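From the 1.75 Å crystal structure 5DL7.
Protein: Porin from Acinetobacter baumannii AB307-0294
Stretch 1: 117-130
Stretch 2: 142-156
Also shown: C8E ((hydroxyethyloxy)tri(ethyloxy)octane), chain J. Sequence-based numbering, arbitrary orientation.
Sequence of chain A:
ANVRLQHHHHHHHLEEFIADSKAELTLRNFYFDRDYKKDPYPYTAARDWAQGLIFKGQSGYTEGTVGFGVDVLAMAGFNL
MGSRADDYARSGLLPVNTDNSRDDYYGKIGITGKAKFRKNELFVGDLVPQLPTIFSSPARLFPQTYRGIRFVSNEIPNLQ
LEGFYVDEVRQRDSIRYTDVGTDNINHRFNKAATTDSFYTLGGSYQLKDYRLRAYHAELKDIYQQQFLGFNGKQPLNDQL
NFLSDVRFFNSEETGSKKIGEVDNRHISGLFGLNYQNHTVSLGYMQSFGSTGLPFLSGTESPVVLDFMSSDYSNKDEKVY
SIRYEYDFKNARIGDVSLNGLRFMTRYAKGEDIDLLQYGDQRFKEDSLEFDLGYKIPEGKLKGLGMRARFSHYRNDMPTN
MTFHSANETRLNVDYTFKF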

# COMPACT_ATOMS: atom_id res chain seq x y z
N PHE A 117 -21.21 -8.77 18.97
CA PHE A 117 -21.80 -9.87 19.70
C PHE A 117 -20.70 -10.88 20.00
O PHE A 117 -20.10 -11.39 19.09
CB PHE A 117 -22.88 -10.56 18.82
CG PHE A 117 -23.50 -11.77 19.46
CD1 PHE A 117 -24.22 -11.61 20.61
CD2 PHE A 117 -23.35 -13.04 18.90
CE1 PHE A 117 -24.79 -12.69 21.29
CE2 PHE A 117 -23.96 -14.13 19.54
CZ PHE A 117 -24.63 -13.96 20.74
N ARG A 118 -20.46 -11.18 21.29
CA ARG A 118 -19.25 -11.89 21.64
C ARG A 118 -18.00 -11.42 20.95
O ARG A 118 -17.65 -10.24 21.08
CB ARG A 118 -19.52 -13.33 21.40
CG ARG A 118 -20.65 -13.84 22.25
CD ARG A 118 -21.17 -15.18 21.77
NE ARG A 118 -20.13 -16.21 21.94
CZ ARG A 118 -19.96 -16.95 23.04
NH1 ARG A 118 -20.73 -16.84 24.12
NH2 ARG A 118 -19.00 -17.86 23.06
N LYS A 119 -17.28 -12.25 20.15
CA LYS A 119 -16.06 -11.73 19.56
C LYS A 119 -16.26 -11.58 18.00
O LYS A 119 -15.33 -11.77 17.20
CB LYS A 119 -14.81 -12.57 19.86
CG LYS A 119 -14.57 -12.86 21.37
CD LYS A 119 -13.25 -13.69 21.40
CE LYS A 119 -12.79 -14.23 22.71
NZ LYS A 119 -12.30 -13.04 23.44
N ASN A 120 -17.52 -11.30 17.60
CA ASN A 120 -17.93 -11.11 16.22
C ASN A 120 -18.25 -9.57 16.07
O ASN A 120 -18.97 -9.00 16.97
CB ASN A 120 -19.16 -11.84 15.91
CG ASN A 120 -19.02 -13.35 16.16
OD1 ASN A 120 -18.24 -13.96 15.46
ND2 ASN A 120 -19.60 -13.86 17.29
N GLU A 121 -17.72 -8.94 15.04
CA GLU A 121 -18.01 -7.50 14.87
C GLU A 121 -18.43 -7.20 13.43
O GLU A 121 -17.93 -7.85 12.50
CB GLU A 121 -16.78 -6.72 15.15
CG GLU A 121 -16.31 -6.74 16.56
CD GLU A 121 -14.91 -6.20 16.74
OE1 GLU A 121 -14.81 -4.97 17.03
OE2 GLU A 121 -13.99 -6.96 16.33
N LEU A 122 -19.45 -6.35 13.29
CA LEU A 122 -19.98 -5.98 12.00
C LEU A 122 -19.73 -4.41 11.91
O LEU A 122 -20.03 -3.70 12.84
CB LEU A 122 -21.44 -6.31 11.98
CG LEU A 122 -22.19 -5.90 10.66
CD1 LEU A 122 -21.61 -6.66 9.55
CD2 LEU A 122 -23.71 -6.11 10.77
N PHE A 123 -19.25 -3.97 10.78
CA PHE A 123 -18.92 -2.56 10.49
C PHE A 123 -19.61 -2.17 9.19
O PHE A 123 -19.58 -2.97 8.28
CB PHE A 123 -17.46 -2.33 10.27
CG PHE A 123 -16.56 -2.78 11.42
CD1 PHE A 123 -16.14 -4.13 11.51
CD2 PHE A 123 -16.02 -1.85 12.30
CE1 PHE A 123 -15.32 -4.60 12.58
CE2 PHE A 123 -15.18 -2.29 13.40
CZ PHE A 123 -14.85 -3.67 13.50
N VAL A 124 -20.37 -1.01 9.21
CA VAL A 124 -21.10 -0.59 8.06
C VAL A 124 -20.70 0.87 7.82
O VAL A 124 -20.81 1.70 8.75
CB VAL A 124 -22.61 -0.70 8.32
CG1 VAL A 124 -23.31 -0.11 7.07
CG2 VAL A 124 -23.00 -2.16 8.54
N GLY A 125 -20.28 1.17 6.63
CA GLY A 125 -19.94 2.56 6.26
C GLY A 125 -18.65 2.65 5.60
O GLY A 125 -18.32 1.91 4.66
N ASP A 126 -17.83 3.60 6.05
CA ASP A 126 -16.56 3.90 5.49
C ASP A 126 -15.51 2.92 6.13
O ASP A 126 -15.67 2.72 7.33
CB ASP A 126 -16.14 5.31 5.75
CG ASP A 126 -17.12 6.45 4.80
OD1 ASP A 126 -17.03 6.53 3.40
OD2 ASP A 126 -17.99 7.16 5.47
N LEU A 127 -14.71 2.31 5.28
CA LEU A 127 -13.80 1.21 5.72
C LEU A 127 -12.41 1.44 5.20
O LEU A 127 -12.19 1.97 4.08
CB LEU A 127 -14.35 -0.13 5.22
CG LEU A 127 -15.75 -0.39 5.67
CD1 LEU A 127 -16.30 -1.63 4.86
CD2 LEU A 127 -15.78 -0.72 7.16
N VAL A 128 -11.37 0.91 5.94
CA VAL A 128 -9.97 1.00 5.46
C VAL A 128 -9.41 -0.46 5.49
O VAL A 128 -8.88 -0.95 6.47
CB VAL A 128 -9.13 1.88 6.45
CG1 VAL A 128 -7.71 2.03 5.93
CG2 VAL A 128 -9.82 3.26 6.61
N PRO A 129 -9.73 -1.24 4.48
CA PRO A 129 -9.33 -2.69 4.41
C PRO A 129 -7.85 -2.83 4.35
O PRO A 129 -7.17 -1.96 3.82
CB PRO A 129 -10.01 -3.18 3.15
CG PRO A 129 -11.04 -2.06 2.72
CD PRO A 129 -10.50 -0.80 3.28
N GLN A 130 -7.37 -3.93 4.94
CA GLN A 130 -5.97 -4.23 5.03
C GLN A 130 -5.67 -5.69 4.64
O GLN A 130 -4.92 -6.38 5.34
CB GLN A 130 -5.53 -4.03 6.48
CG GLN A 130 -5.92 -2.65 7.02
CD GLN A 130 -4.89 -1.76 6.57
OE1 GLN A 130 -4.91 -1.20 5.55
NE2 GLN A 130 -3.90 -1.66 7.37
N PHE A 142 -3.47 10.81 2.30
CA PHE A 142 -4.59 10.23 3.04
C PHE A 142 -4.81 8.83 2.57
O PHE A 142 -4.61 8.50 1.43
CB PHE A 142 -5.87 11.07 2.72
CG PHE A 142 -5.76 12.47 3.10
CD1 PHE A 142 -5.35 12.86 4.39
CD2 PHE A 142 -6.18 13.53 2.31
CE1 PHE A 142 -5.23 14.18 4.81
CE2 PHE A 142 -6.05 14.82 2.76
CZ PHE A 142 -5.63 15.16 4.02
N PRO A 143 -5.43 7.99 3.41
CA PRO A 143 -5.72 6.60 3.03
C PRO A 143 -6.84 6.53 2.00
O PRO A 143 -7.76 7.29 2.09
CB PRO A 143 -6.27 5.99 4.37
CG PRO A 143 -6.65 7.06 5.23
CD PRO A 143 -5.77 8.27 4.81
N GLN A 144 -6.73 5.62 1.08
CA GLN A 144 -7.86 5.09 0.29
C GLN A 144 -8.90 4.51 1.21
O GLN A 144 -8.56 3.82 2.20
CB GLN A 144 -7.30 4.13 -0.68
CG GLN A 144 -8.22 3.61 -1.68
CD GLN A 144 -7.54 2.43 -2.43
OE1 GLN A 144 -6.84 1.61 -1.79
NE2 GLN A 144 -7.82 2.29 -3.67
N THR A 145 -10.20 4.80 0.92
CA THR A 145 -11.22 4.20 1.69
C THR A 145 -12.27 3.55 0.76
O THR A 145 -12.38 3.88 -0.38
CB THR A 145 -11.94 5.08 2.76
OG1 THR A 145 -12.73 6.10 2.16
CG2 THR A 145 -10.89 5.73 3.76
N TYR A 146 -13.04 2.66 1.36
CA TYR A 146 -14.16 1.95 0.61
C TYR A 146 -15.43 2.06 1.42
O TYR A 146 -15.38 2.21 2.64
CB TYR A 146 -13.80 0.46 0.40
CG TYR A 146 -12.78 0.25 -0.60
CD1 TYR A 146 -11.44 0.29 -0.32
CD2 TYR A 146 -13.13 -0.08 -1.90
CE1 TYR A 146 -10.45 0.11 -1.26
CE2 TYR A 146 -12.18 -0.32 -2.86
CZ TYR A 146 -10.78 -0.24 -2.54
OH TYR A 146 -9.90 -0.52 -3.55
N ARG A 147 -16.60 1.98 0.77
CA ARG A 147 -17.86 2.01 1.43
C ARG A 147 -18.55 0.72 1.28
O ARG A 147 -18.54 0.19 0.22
CB ARG A 147 -18.79 3.09 0.76
CG ARG A 147 -19.29 3.95 1.76
CD ARG A 147 -19.98 5.21 1.12
NE ARG A 147 -19.43 6.44 1.70
CZ ARG A 147 -19.89 7.64 1.32
NH1 ARG A 147 -20.71 7.69 0.26
NH2 ARG A 147 -19.45 8.74 1.91
N GLY A 148 -18.97 0.15 2.41
CA GLY A 148 -19.68 -1.15 2.41
C GLY A 148 -19.81 -1.70 3.79
O GLY A 148 -20.06 -0.96 4.78
N ILE A 149 -19.61 -3.04 3.87
CA ILE A 149 -19.80 -3.81 5.10
C ILE A 149 -18.53 -4.68 5.25
O ILE A 149 -17.89 -5.19 4.31
CB ILE A 149 -21.00 -4.71 4.94
CG1 ILE A 149 -22.25 -3.81 4.84
CG2 ILE A 149 -21.11 -5.60 6.14
CD1 ILE A 149 -23.31 -4.59 4.06
N ARG A 150 -18.16 -4.75 6.54
CA ARG A 150 -17.00 -5.61 6.95
C ARG A 150 -17.55 -6.45 8.12
O ARG A 150 -18.17 -6.00 9.01
CB ARG A 150 -15.82 -4.79 7.45
CG ARG A 150 -14.53 -5.57 7.91
CD ARG A 150 -13.62 -4.70 8.72
NE ARG A 150 -12.38 -5.43 8.96
CZ ARG A 150 -11.57 -5.21 10.04
NH1 ARG A 150 -11.79 -4.26 10.82
NH2 ARG A 150 -10.51 -5.99 10.21
N PHE A 151 -17.19 -7.73 8.10
CA PHE A 151 -17.51 -8.63 9.24
C PHE A 151 -16.17 -9.30 9.66
O PHE A 151 -15.33 -9.69 8.83
CB PHE A 151 -18.44 -9.72 8.82
CG PHE A 151 -18.68 -10.74 9.97
CD1 PHE A 151 -19.54 -10.46 10.91
CD2 PHE A 151 -17.91 -11.97 9.98
CE1 PHE A 151 -19.78 -11.32 12.01
CE2 PHE A 151 -18.13 -12.86 11.05
CZ PHE A 151 -19.05 -12.51 12.03
N VAL A 152 -16.01 -9.36 10.99
CA VAL A 152 -14.74 -9.89 11.55
C VAL A 152 -15.18 -10.79 12.70
O VAL A 152 -16.06 -10.45 13.53
CB VAL A 152 -13.79 -8.90 12.14
CG1 VAL A 152 -12.56 -9.58 12.71
CG2 VAL A 152 -13.28 -8.05 11.11
N SER A 153 -14.66 -12.06 12.72
CA SER A 153 -14.94 -12.95 13.92
C SER A 153 -13.59 -13.32 14.48
O SER A 153 -12.71 -13.87 13.80
CB SER A 153 -15.70 -14.19 13.61
OG SER A 153 -15.91 -14.95 14.78
N ASN A 154 -13.54 -13.22 15.81
CA ASN A 154 -12.35 -13.70 16.55
C ASN A 154 -12.81 -14.78 17.48
O ASN A 154 -12.24 -15.06 18.56
CB ASN A 154 -11.66 -12.57 17.25
CG ASN A 154 -10.75 -11.84 16.32
OD1 ASN A 154 -11.01 -10.72 15.91
ND2 ASN A 154 -9.78 -12.48 15.83
N GLU A 155 -13.98 -15.35 17.21
CA GLU A 155 -14.51 -16.42 18.09
C GLU A 155 -13.61 -17.66 18.19
O GLU A 155 -13.59 -18.30 19.28
CB GLU A 155 -15.84 -16.95 17.61
CG GLU A 155 -17.05 -16.09 17.85
CD GLU A 155 -17.36 -15.94 19.36
OE1 GLU A 155 -17.79 -16.87 19.95
OE2 GLU A 155 -17.05 -14.93 19.97
N ILE A 156 -12.91 -17.96 17.18
CA ILE A 156 -11.96 -19.09 17.17
C ILE A 156 -10.59 -18.63 17.62
O ILE A 156 -9.99 -17.78 16.95
CB ILE A 156 -11.93 -19.73 15.82
CG1 ILE A 156 -13.33 -20.30 15.47
CG2 ILE A 156 -10.97 -20.87 15.84
CD1 ILE A 156 -13.38 -20.77 14.07
C10 C8E J . -23.41 -1.65 1.19
C11 C8E J . -23.18 -0.13 1.38
O12 C8E J . -23.55 0.30 2.70
C13 C8E J . -22.82 1.39 3.37
C14 C8E J . -23.01 2.87 2.89
O15 C8E J . -22.33 3.68 3.90
C16 C8E J . -22.30 5.10 3.98
C17 C8E J . -21.55 5.69 5.21
O18 C8E J . -22.37 5.09 6.21
C19 C8E J . -22.01 5.31 7.54
C20 C8E J . -23.04 4.41 8.24
O21 C8E J . -23.04 4.78 9.59

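Two neighbouring antiparallel strands of a porin are zipped together by a regular ladder of backbone hydrogen bonds, with a salt bridge near each end of the ladder and side chains sorted by face. The strand through Leu-122 and the strand through Phe-151 run at 170° to each other, close to ideally antiparallel, and the pairing continues past a corner in each stretch, through Asp-126 with Arg-147 to Leu-127 with Tyr-146.

The hydrogen-bonded pairs are Glu-121 with Val-152, Phe-123 with Arg-150, Gly-125 with Gly-148 and Leu-127 with Tyr-146. Each bonds in both directions: Gly-125 N reaches Gly-148 O at 2.8 Å, and Gly-148 N returns to Gly-125 O at 2.9 Å. The two corners thus coincide at a glycine pair. At Gly-125 the backbone angles alone call for glycine, and a CB would also clash with C19 of the bound C8E, whose O18 lies 3.5 Å from Gly-125 CA.

Alternation assigns the faces. Leu-122, Val-124, Ile-149 and Phe-151 share one; Leu-122 CD1 packs on Ile-149 CG2 at 3.6 Å, and the exposed Leu-122 and Phe-151 leave this patch apolar on the surface. Farther along the same face, Asp-126 OD1 accepts from Arg-147 NE at 2.9 Å, a salt bridge between directly paired residues.

The other face carries Glu-121, Phe-123, Leu-127, Tyr-146, Arg-150 and Val-152. Arg-150, extended with chi1 to chi3 all t, lays NH1 over one face of the Phe-123 ring. Leu-127 packs against the backbone of Gly-148, its CD1 3.7 Å from Gly-148 C. Leu-127 and Tyr-146 are buried; the stretches together bury 1195 Å², both sides summed.

At the other end, Asn-120 OD1 accepts from Ser-153 OG at 2.6 Å. Glu-155 then serves two partners: OE1 takes Arg-118 NE at 3.1 Å in a salt bridge, and OE2 takes Lys-119 N at 2.7 Å, tying down the loop before the strand.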